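Local structure of dihydrodipicolinate synthase (Bacillus clausii KSM-K16, 3E96) at residues B[217-222]-B[300-305]; B[265-270]-B[295-300]. The protein probably acts as a 4-hydroxy-tetrahydrodipicolinate synthase, a TIM-barrel lyase of the DapA family. All blocks are in the same frame, centred on the assembly; numbering follows the deposited sequence.

Interaction 1. Residues B[217-222]-B[300-305]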
ATOM      1  N   ASN B 217     -16.277   7.057 -16.211  1.00 14.29           N
ATOM      2  CA  ASN B 217     -16.492   8.311 -15.490  1.00 14.42           C
ATOM      3  C   ASN B 217     -16.747   9.485 -16.427  1.00 16.12           C
ATOM      4  O   ASN B 217     -17.384  10.461 -16.035  1.00 16.04           O
ATOM      5  CB  ASN B 217     -15.297   8.649 -14.594  1.00 15.52           C
ATOM      6  CG  ASN B 217     -15.239   7.784 -13.350  1.00 14.53           C
ATOM      7  OD1 ASN B 217     -14.471   6.817 -13.281  1.00 17.55           O
ATOM      8  ND2 ASN B 217     -16.059   8.118 -12.367  1.00  9.57           N
ATOM      9  N   LEU B 218     -16.240   9.402 -17.654  1.00 15.16           N
ATOM     10  CA  LEU B 218     -16.440  10.481 -18.613  1.00 17.00           C
ATOM     11  C   LEU B 218     -17.126  10.044 -19.903  1.00 17.57           C
ATOM     12  O   LEU B 218     -17.927  10.795 -20.460  1.00 19.60           O
ATOM     13  CB  LEU B 218     -15.107  11.158 -18.961  1.00 15.56           C
ATOM     14  CG  LEU B 218     -13.955  10.301 -19.502  1.00 16.41           C
ATOM     15  CD1 LEU B 218     -13.000  11.177 -20.306  1.00 16.88           C
ATOM     16  CD2 LEU B 218     -13.226   9.619 -18.339  1.00 16.79           C
ATOM     17  N   LEU B 219     -16.822   8.835 -20.370  1.00 17.92           N
ATOM     18  CA  LEU B 219     -17.382   8.329 -21.622  1.00 17.23           C
ATOM     19  C   LEU B 219     -17.825   6.874 -21.514  1.00 17.35           C
ATOM     20  O   LEU B 219     -17.248   5.991 -22.150  1.00 16.03           O
ATOM     21  CB  LEU B 219     -16.334   8.462 -22.729  1.00 17.02           C
ATOM     22  CG  LEU B 219     -15.833   9.889 -22.976  1.00 18.36           C
ATOM     23  CD1 LEU B 219     -14.523   9.877 -23.748  1.00 17.60           C
ATOM     24  CD2 LEU B 219     -16.906  10.659 -23.734  1.00 19.61           C
ATOM     25  N   PRO B 220     -18.874   6.608 -20.726  1.00 17.89           N
ATOM     26  CA  PRO B 220     -19.373   5.244 -20.550  1.00 18.66           C
ATOM     27  C   PRO B 220     -19.785   4.528 -21.834  1.00 19.70           C
ATOM     28  O   PRO B 220     -19.706   3.304 -21.912  1.00 19.15           O
ATOM     29  CB  PRO B 220     -20.534   5.423 -19.573  1.00 19.79           C
ATOM     30  CG  PRO B 220     -21.018   6.809 -19.868  1.00 18.58           C
ATOM     31  CD  PRO B 220     -19.731   7.579 -20.021  1.00 17.33           C
ATOM     32  N   GLN B 221     -20.215   5.284 -22.842  1.00 19.63           N
ATOM     33  CA  GLN B 221     -20.632   4.675 -24.102  1.00 20.95           C
ATOM     34  C   GLN B 221     -19.481   3.966 -24.822  1.00 20.45           C
ATOM     35  O   GLN B 221     -19.698   2.972 -25.517  1.00 19.07           O
ATOM     36  CB  GLN B 221     -21.266   5.723 -25.028  1.00 24.74           C
ATOM     37  CG  GLN B 221     -20.292   6.694 -25.688  1.00 28.96           C
ATOM     38  CD  GLN B 221     -19.841   7.833 -24.782  1.00 32.85           C
ATOM     39  OE1 GLN B 221     -19.045   8.678 -25.196  1.00 36.35           O
ATOM     40  NE2 GLN B 221     -20.346   7.865 -23.546  1.00 29.57           N
ATOM     41  N   LYS B 222     -18.259   4.471 -24.664  1.00 19.15           N
ATOM     42  CA  LYS B 222     -17.107   3.841 -25.307  1.00 19.42           C
ATOM     43  C   LYS B 222     -16.832   2.484 -24.677  1.00 18.75           C
ATOM     44  O   LYS B 222     -16.486   1.526 -25.371  1.00 18.09           O
ATOM     45  CB  LYS B 222     -15.860   4.721 -25.185  1.00 20.48           C
ATOM     46  CG  LYS B 222     -15.872   5.949 -26.078  1.00 23.61           C
ATOM     47  CD  LYS B 222     -14.554   6.706 -25.995  1.00 25.23           C
ATOM     48  CE  LYS B 222     -14.548   7.910 -26.934  1.00 26.53           C
ATOM     49  NZ  LYS B 222     -14.695   7.506 -28.362  1.00 27.59           N
ATOM     50  N   TRP B 300     -10.613  12.733 -30.135  1.00 21.77           N
ATOM     51  CA  TRP B 300     -11.872  12.021 -29.927  1.00 22.01           C
ATOM     52  C   TRP B 300     -13.029  12.892 -30.406  1.00 21.32           C
ATOM     53  O   TRP B 300     -14.189  12.492 -30.333  1.00 21.67           O
ATOM     54  CB  TRP B 300     -12.092  11.701 -28.444  1.00 21.63           C
ATOM     55  CG  TRP B 300     -11.481  10.418 -27.977  1.00 23.47           C
ATOM     56  CD1 TRP B 300     -11.107   9.356 -28.747  1.00 24.68           C
ATOM     57  CD2 TRP B 300     -11.256  10.028 -26.618  1.00 22.91           C
ATOM     58  NE1 TRP B 300     -10.664   8.324 -27.950  1.00 25.11           N
ATOM     59  CE2 TRP B 300     -10.747   8.709 -26.640  1.00 24.02           C
ATOM     60  CE3 TRP B 300     -11.440  10.662 -25.383  1.00 23.63           C
ATOM     61  CZ2 TRP B 300     -10.420   8.013 -25.471  1.00 23.41           C
ATOM     62  CZ3 TRP B 300     -11.114   9.968 -24.219  1.00 23.29           C
ATOM     63  CH2 TRP B 300     -10.610   8.656 -24.275  1.00 22.34           C
ATOM     64  N   LYS B 301     -12.694  14.090 -30.876  1.00 21.34           N
ATOM     65  CA  LYS B 301     -13.686  15.041 -31.358  1.00 22.66           C
ATOM     66  C   LYS B 301     -14.718  15.361 -30.280  1.00 22.42           C
ATOM     67  O   LYS B 301     -15.925  15.362 -30.533  1.00 22.65           O
ATOM     68  CB  LYS B 301     -14.354  14.492 -32.621  1.00 24.29           C
ATOM     69  CG  LYS B 301     -13.351  14.283 -33.752  1.00 26.43           C
ATOM     70  CD  LYS B 301     -14.010  14.025 -35.097  1.00 29.17           C
ATOM     71  CE  LYS B 301     -12.960  13.984 -36.202  1.00 30.25           C
ATOM     72  NZ  LYS B 301     -13.562  13.847 -37.559  1.00 34.28           N
ATOM     73  N   LEU B 302     -14.221  15.651 -29.079  1.00 22.77           N
ATOM     74  CA  LEU B 302     -15.072  15.973 -27.936  1.00 23.28           C
ATOM     75  C   LEU B 302     -14.985  17.426 -27.474  1.00 23.04           C
ATOM     76  O   LEU B 302     -15.865  17.900 -26.759  1.00 24.07           O
ATOM     77  CB  LEU B 302     -14.733  15.061 -26.755  1.00 25.46           C
ATOM     78  CG  LEU B 302     -15.008  13.568 -26.921  1.00 26.60           C
ATOM     79  CD1 LEU B 302     -14.577  12.839 -25.659  1.00 27.52           C
ATOM     80  CD2 LEU B 302     -16.487  13.339 -27.189  1.00 28.10           C
ATOM     81  N   LEU B 303     -13.927  18.131 -27.862  1.00 23.04           N
ATOM     82  CA  LEU B 303     -13.770  19.526 -27.460  1.00 23.57           C
ATOM     83  C   LEU B 303     -14.620  20.441 -28.332  1.00 23.70           C
ATOM     84  O   LEU B 303     -14.795  20.187 -29.522  1.00 22.86           O
ATOM     85  CB  LEU B 303     -12.302  19.948 -27.561  1.00 24.95           C
ATOM     86  CG  LEU B 303     -11.339  19.251 -26.596  1.00 26.16           C
ATOM     87  CD1 LEU B 303      -9.923  19.752 -26.832  1.00 28.00           C
ATOM     88  CD2 LEU B 303     -11.773  19.522 -25.161  1.00 27.34           C
ATOM     89  N   GLN B 304     -15.148  21.508 -27.745  1.00 24.05           N
ATOM     90  CA  GLN B 304     -15.973  22.424 -28.521  1.00 24.74           C
ATOM     91  C   GLN B 304     -15.114  23.251 -29.461  1.00 22.84           C
ATOM     92  O   GLN B 304     -13.997  23.634 -29.124  1.00 22.68           O
ATOM     93  CB  GLN B 304     -16.784  23.344 -27.604  1.00 27.48           C
ATOM     94  CG  GLN B 304     -15.983  24.029 -26.522  1.00 31.19           C
ATOM     95  CD  GLN B 304     -16.834  24.960 -25.673  1.00 33.81           C
ATOM     96  OE1 GLN B 304     -16.434  25.358 -24.580  1.00 35.35           O
ATOM     97  NE2 GLN B 304     -18.008  25.319 -26.180  1.00 33.70           N
ATOM     98  N   PRO B 305     -15.623  23.515 -30.671  1.00 22.39           N
ATOM     99  CA  PRO B 305     -14.900  24.302 -31.669  1.00 22.62           C
ATOM    100  C   PRO B 305     -14.533  25.671 -31.106  1.00 23.40           C
ATOM    101  O   PRO B 305     -15.295  26.252 -30.333  1.00 22.08           O
ATOM    102  CB  PRO B 305     -15.899  24.396 -32.816  1.00 23.80           C
ATOM    103  CG  PRO B 305     -16.638  23.096 -32.715  1.00 23.18           C
ATOM    104  CD  PRO B 305     -16.885  22.998 -31.227  1.00 23.12           C
TER
HETATM  105  O   HOH W   1     -15.436  10.156 -29.406  1.00 30.52           O
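Trp-300 lies under the side chain of Lys-222 and against the tip of Leu-219. Lys-222 CE sits over the five-membered ring, 3.8 Å from its centroid and 7° off the normal, a CH-pi contact. The bend at chi4 (-62°) keeps the ammonium over the same face. NZ is 4.2 Å from that centroid, a cation-pi contact. NZ also forms a salt bridge with Asp-244, whose backbone O takes the indole N-H of Trp-300. A water accepts from Lys-222 NZ and donates to Trp-300 O, closing a second path between the segments. On the six-membered ring, Leu-219 CD1 meets CZ3 of Trp-300 obliquely at 3.4 Å. With an alanine here, the Lys-222 ammonium would probably lose its aromatic partner, Asp-244 O its indole donor, and a gap would be likely beside Leu-219.

Lys-301 has positive phi (57°) and ends the preceding helix in a Schellman motif. The chain then turns so that Leu-302 faces Leu-219. The two leucines meet tip to tip, Leu-219 CD1 to Leu-302 CD1 at 3.5 Å. Leu-303 turns to other neighbours, Met-270 and Leu-297.

Segment 217-222 leads from the last barrel strand, 210-213, into helix 220-231. The contact thus joins the start of that helix to the tail after helix 287-299. Helix 235-252 borders it through Asp-244 and Phe-248, whose ring meets that of Trp-300.

Interaction 2. Residues B[265-270]-B[295-300]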
ATOM      1  N   LYS B 265      -9.810  12.965 -14.029  1.00 11.84           N
ATOM      2  CA  LYS B 265     -10.407  14.177 -13.475  1.00 14.04           C
ATOM      3  C   LYS B 265     -10.180  15.436 -14.298  1.00 15.00           C
ATOM      4  O   LYS B 265     -11.095  16.249 -14.457  1.00 15.44           O
ATOM      5  CB  LYS B 265      -9.929  14.394 -12.034  1.00 12.21           C
ATOM      6  CG  LYS B 265     -10.546  13.394 -11.050  1.00 11.98           C
ATOM      7  CD  LYS B 265     -10.256  13.738  -9.594  1.00 12.02           C
ATOM      8  CE  LYS B 265     -10.999  12.783  -8.661  1.00 11.25           C
ATOM      9  NZ  LYS B 265     -10.632  12.967  -7.220  1.00 10.55           N
ATOM     10  N   GLU B 266      -8.978  15.614 -14.827  1.00 16.78           N
ATOM     11  CA  GLU B 266      -8.726  16.809 -15.624  1.00 16.67           C
ATOM     12  C   GLU B 266      -9.395  16.692 -16.990  1.00 17.69           C
ATOM     13  O   GLU B 266      -9.770  17.698 -17.591  1.00 18.03           O
ATOM     14  CB  GLU B 266      -7.223  17.070 -15.737  1.00 17.25           C
ATOM     15  CG  GLU B 266      -6.630  17.473 -14.391  1.00 16.11           C
ATOM     16  CD  GLU B 266      -5.320  18.222 -14.493  1.00 18.09           C
ATOM     17  OE1 GLU B 266      -5.044  18.818 -15.560  1.00 16.74           O
ATOM     18  OE2 GLU B 266      -4.572  18.233 -13.492  1.00 17.82           O
ATOM     19  N   ALA B 267      -9.576  15.464 -17.468  1.00 16.73           N
ATOM     20  CA  ALA B 267     -10.252  15.247 -18.744  1.00 16.74           C
ATOM     21  C   ALA B 267     -11.743  15.557 -18.555  1.00 17.71           C
ATOM     22  O   ALA B 267     -12.362  16.218 -19.399  1.00 18.00           O
ATOM     23  CB  ALA B 267     -10.069  13.804 -19.200  1.00 17.12           C
ATOM     24  N   MET B 268     -12.310  15.081 -17.445  1.00 15.48           N
ATOM     25  CA  MET B 268     -13.724  15.319 -17.130  1.00 16.10           C
ATOM     26  C   MET B 268     -13.992  16.823 -17.040  1.00 17.55           C
ATOM     27  O   MET B 268     -14.980  17.319 -17.593  1.00 16.12           O
ATOM     28  CB  MET B 268     -14.119  14.658 -15.791  1.00 15.62           C
ATOM     29  CG  MET B 268     -14.133  13.120 -15.787  1.00 15.85           C
ATOM     30  SD  MET B 268     -14.510  12.359 -14.173  1.00  5.15           S
ATOM     31  CE  MET B 268     -13.004  12.508 -13.370  1.00 24.33           C
ATOM     32  N   GLU B 269     -13.117  17.546 -16.343  1.00 16.04           N
ATOM     33  CA  GLU B 269     -13.281  18.991 -16.190  1.00 17.40           C
ATOM     34  C   GLU B 269     -13.244  19.699 -17.546  1.00 18.50           C
ATOM     35  O   GLU B 269     -14.002  20.651 -17.778  1.00 17.25           O
ATOM     36  CB  GLU B 269     -12.196  19.563 -15.271  1.00 17.57           C
ATOM     37  CG  GLU B 269     -12.394  19.268 -13.776  1.00 19.31           C
ATOM     38  CD  GLU B 269     -13.594  19.983 -13.171  1.00 21.08           C
ATOM     39  OE1 GLU B 269     -13.936  21.093 -13.640  1.00 23.01           O
ATOM     40  OE2 GLU B 269     -14.188  19.448 -12.208  1.00 19.49           O
ATOM     41  N   MET B 270     -12.367  19.247 -18.437  1.00 17.10           N
ATOM     42  CA  MET B 270     -12.282  19.843 -19.766  1.00 18.58           C
ATOM     43  C   MET B 270     -13.586  19.613 -20.530  1.00 19.49           C
ATOM     44  O   MET B 270     -13.968  20.423 -21.373  1.00 19.38           O
ATOM     45  CB  MET B 270     -11.113  19.253 -20.559  1.00 19.74           C
ATOM     46  CG  MET B 270      -9.769  19.893 -20.259  1.00 23.90           C
ATOM     47  SD  MET B 270      -8.490  19.402 -21.444  1.00 22.68           S
ATOM     48  CE  MET B 270      -8.980  20.302 -22.863  1.00 26.28           C
ATOM     49  N   GLU B 295      -5.093  17.288 -26.498  1.00 21.68           N
ATOM     50  CA  GLU B 295      -4.931  16.712 -27.828  1.00 23.60           C
ATOM     51  C   GLU B 295      -5.684  15.394 -27.963  1.00 23.69           C
ATOM     52  O   GLU B 295      -6.156  15.050 -29.045  1.00 23.60           O
ATOM     53  CB  GLU B 295      -3.446  16.494 -28.136  1.00 26.04           C
ATOM     54  CG  GLU B 295      -2.588  17.722 -27.872  1.00 29.32           C
ATOM     55  CD  GLU B 295      -1.137  17.532 -28.276  1.00 31.97           C
ATOM     56  OE1 GLU B 295      -0.607  16.412 -28.107  1.00 33.62           O
ATOM     57  OE2 GLU B 295      -0.523  18.510 -28.751  1.00 32.55           O
ATOM     58  N   LEU B 296      -5.799  14.656 -26.864  1.00 22.87           N
ATOM     59  CA  LEU B 296      -6.500  13.378 -26.889  1.00 23.35           C
ATOM     60  C   LEU B 296      -8.008  13.603 -27.033  1.00 22.33           C
ATOM     61  O   LEU B 296      -8.680  12.924 -27.816  1.00 22.21           O
ATOM     62  CB  LEU B 296      -6.204  12.598 -25.606  1.00 25.56           C
ATOM     63  CG  LEU B 296      -6.431  11.088 -25.622  1.00 29.65           C
ATOM     64  CD1 LEU B 296      -5.510  10.439 -26.643  1.00 32.15           C
ATOM     65  CD2 LEU B 296      -6.146  10.522 -24.242  1.00 32.23           C
ATOM     66  N   LEU B 297      -8.535  14.555 -26.272  1.00 20.62           N
ATOM     67  CA  LEU B 297      -9.959  14.866 -26.329  1.00 20.92           C
ATOM     68  C   LEU B 297     -10.290  15.462 -27.691  1.00 21.48           C
ATOM     69  O   LEU B 297     -11.378  15.252 -28.228  1.00 21.61           O
ATOM     70  CB  LEU B 297     -10.337  15.846 -25.216  1.00 20.58           C
ATOM     71  CG  LEU B 297     -10.248  15.290 -23.792  1.00 20.24           C
ATOM     72  CD1 LEU B 297     -10.642  16.365 -22.795  1.00 19.14           C
ATOM     73  CD2 LEU B 297     -11.152  14.071 -23.654  1.00 20.67           C
ATOM     74  N   SER B 298      -9.337  16.202 -28.245  1.00 22.94           N
ATOM     75  CA  SER B 298      -9.514  16.810 -29.555  1.00 25.56           C
ATOM     76  C   SER B 298      -9.607  15.699 -30.603  1.00 26.26           C
ATOM     77  O   SER B 298     -10.460  15.741 -31.488  1.00 25.92           O
ATOM     78  CB  SER B 298      -8.334  17.733 -29.866  1.00 26.70           C
ATOM     79  OG  SER B 298      -8.501  18.381 -31.116  1.00 29.87           O
ATOM     80  N   SER B 299      -8.740  14.695 -30.492  1.00 26.26           N
ATOM     81  CA  SER B 299      -8.751  13.592 -31.447  1.00 25.87           C
ATOM     82  C   SER B 299     -10.047  12.797 -31.338  1.00 24.21           C
ATOM     83  O   SER B 299     -10.524  12.243 -32.331  1.00 23.61           O
ATOM     84  CB  SER B 299      -7.549  12.665 -31.226  1.00 29.50           C
ATOM     85  OG  SER B 299      -7.729  11.850 -30.080  1.00 34.30           O
ATOM     86  N   TRP B 300     -10.613  12.733 -30.135  1.00 21.77           N
ATOM     87  CA  TRP B 300     -11.872  12.021 -29.927  1.00 22.01           C
ATOM     88  C   TRP B 300     -13.029  12.892 -30.406  1.00 21.32           C
ATOM     89  O   TRP B 300     -14.189  12.492 -30.333  1.00 21.67           O
ATOM     90  CB  TRP B 300     -12.092  11.701 -28.444  1.00 21.63           C
ATOM     91  CG  TRP B 300     -11.481  10.418 -27.977  1.00 23.47           C
ATOM     92  CD1 TRP B 300     -11.107   9.356 -28.747  1.00 24.68           C
ATOM     93  CD2 TRP B 300     -11.256  10.028 -26.618  1.00 22.91           C
ATOM     94  NE1 TRP B 300     -10.664   8.324 -27.950  1.00 25.11           N
ATOM     95  CE2 TRP B 300     -10.747   8.709 -26.640  1.00 24.02           C
ATOM     96  CE3 TRP B 300     -11.440  10.662 -25.383  1.00 23.63           C
ATOM     97  CZ2 TRP B 300     -10.420   8.013 -25.471  1.00 23.41           C
ATOM     98  CZ3 TRP B 300     -11.114   9.968 -24.219  1.00 23.29           C
ATOM     99  CH2 TRP B 300     -10.610   8.656 -24.275  1.00 22.34           C
TER
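Ala-267 and Met-270 receive the side chain of Leu-297, which reaches across from helix 287-299. This is helix-to-helix packing between 262-270 and 287-299, two C-terminal helices that follow the barrel. Within the two segments the closest CA atoms are those of Ala-267 and Leu-297, 7.6 Å apart.

Glu-266, one residue earlier, turns to another part of helix 287-299 and forms a salt bridge with Lys-290. At Ala-267 the touch is made mainly by the backbone: O lies 3.8 Å from Leu-297 CD1. The methyl is looser, with CB of Ala-267 4.5 Å from the same CD1. It also packs on Val-293 and Phe-248.

Met-270, one turn on from Ala-267, meets the same methyl beside it. Its CB is 3.7 Å from Leu-297 CD1, and its SD is 4.0 Å from that methyl. CD1 of Leu-297 is anti to CA (chi2 180°), which carries this one methyl out to both residues. Val-293 and Thr-294 also pack on Met-270.

Within helix 287-299, Leu-296 O accepts from both Ser-299 OG, at 2.7 Å, and Trp-300 N, from the same face of its carbonyl plane. These bonds belong to the last turn of the helix.

No hydrogen bond or salt bridge crosses between the two segments. The side-chain contacts are apolar, and the Ala-267 O touch is van der Waals contact. The fit therefore rests on shape, with one leucine methyl resting against both an alanine and a methionine of the facing helix.

Overall arrangement
The centres of interactions 1 and 2 are about 7 Å apart, on the same side of the chain's centre. Along the sequence the order is 217-222, 265-270, 295-300 and 300-305, so interaction 2 is nested inside the loop closed by interaction 1. Trp-300 lies in both residue ranges, but makes its cross-segment contacts in interaction 1. The two also touch directly: Leu-302 N probably donates a hydrogen bond to Leu-297 O, and Leu-303 packs on Met-270 and Leu-297. Asn-217 meets Met-268. Together they join the helix after the last barrel strand, 220-231, to the C-terminal helices 262-270 and 287-299. They form structural packing outside the eight-stranded barrel, about 20 Å from the chain's centre.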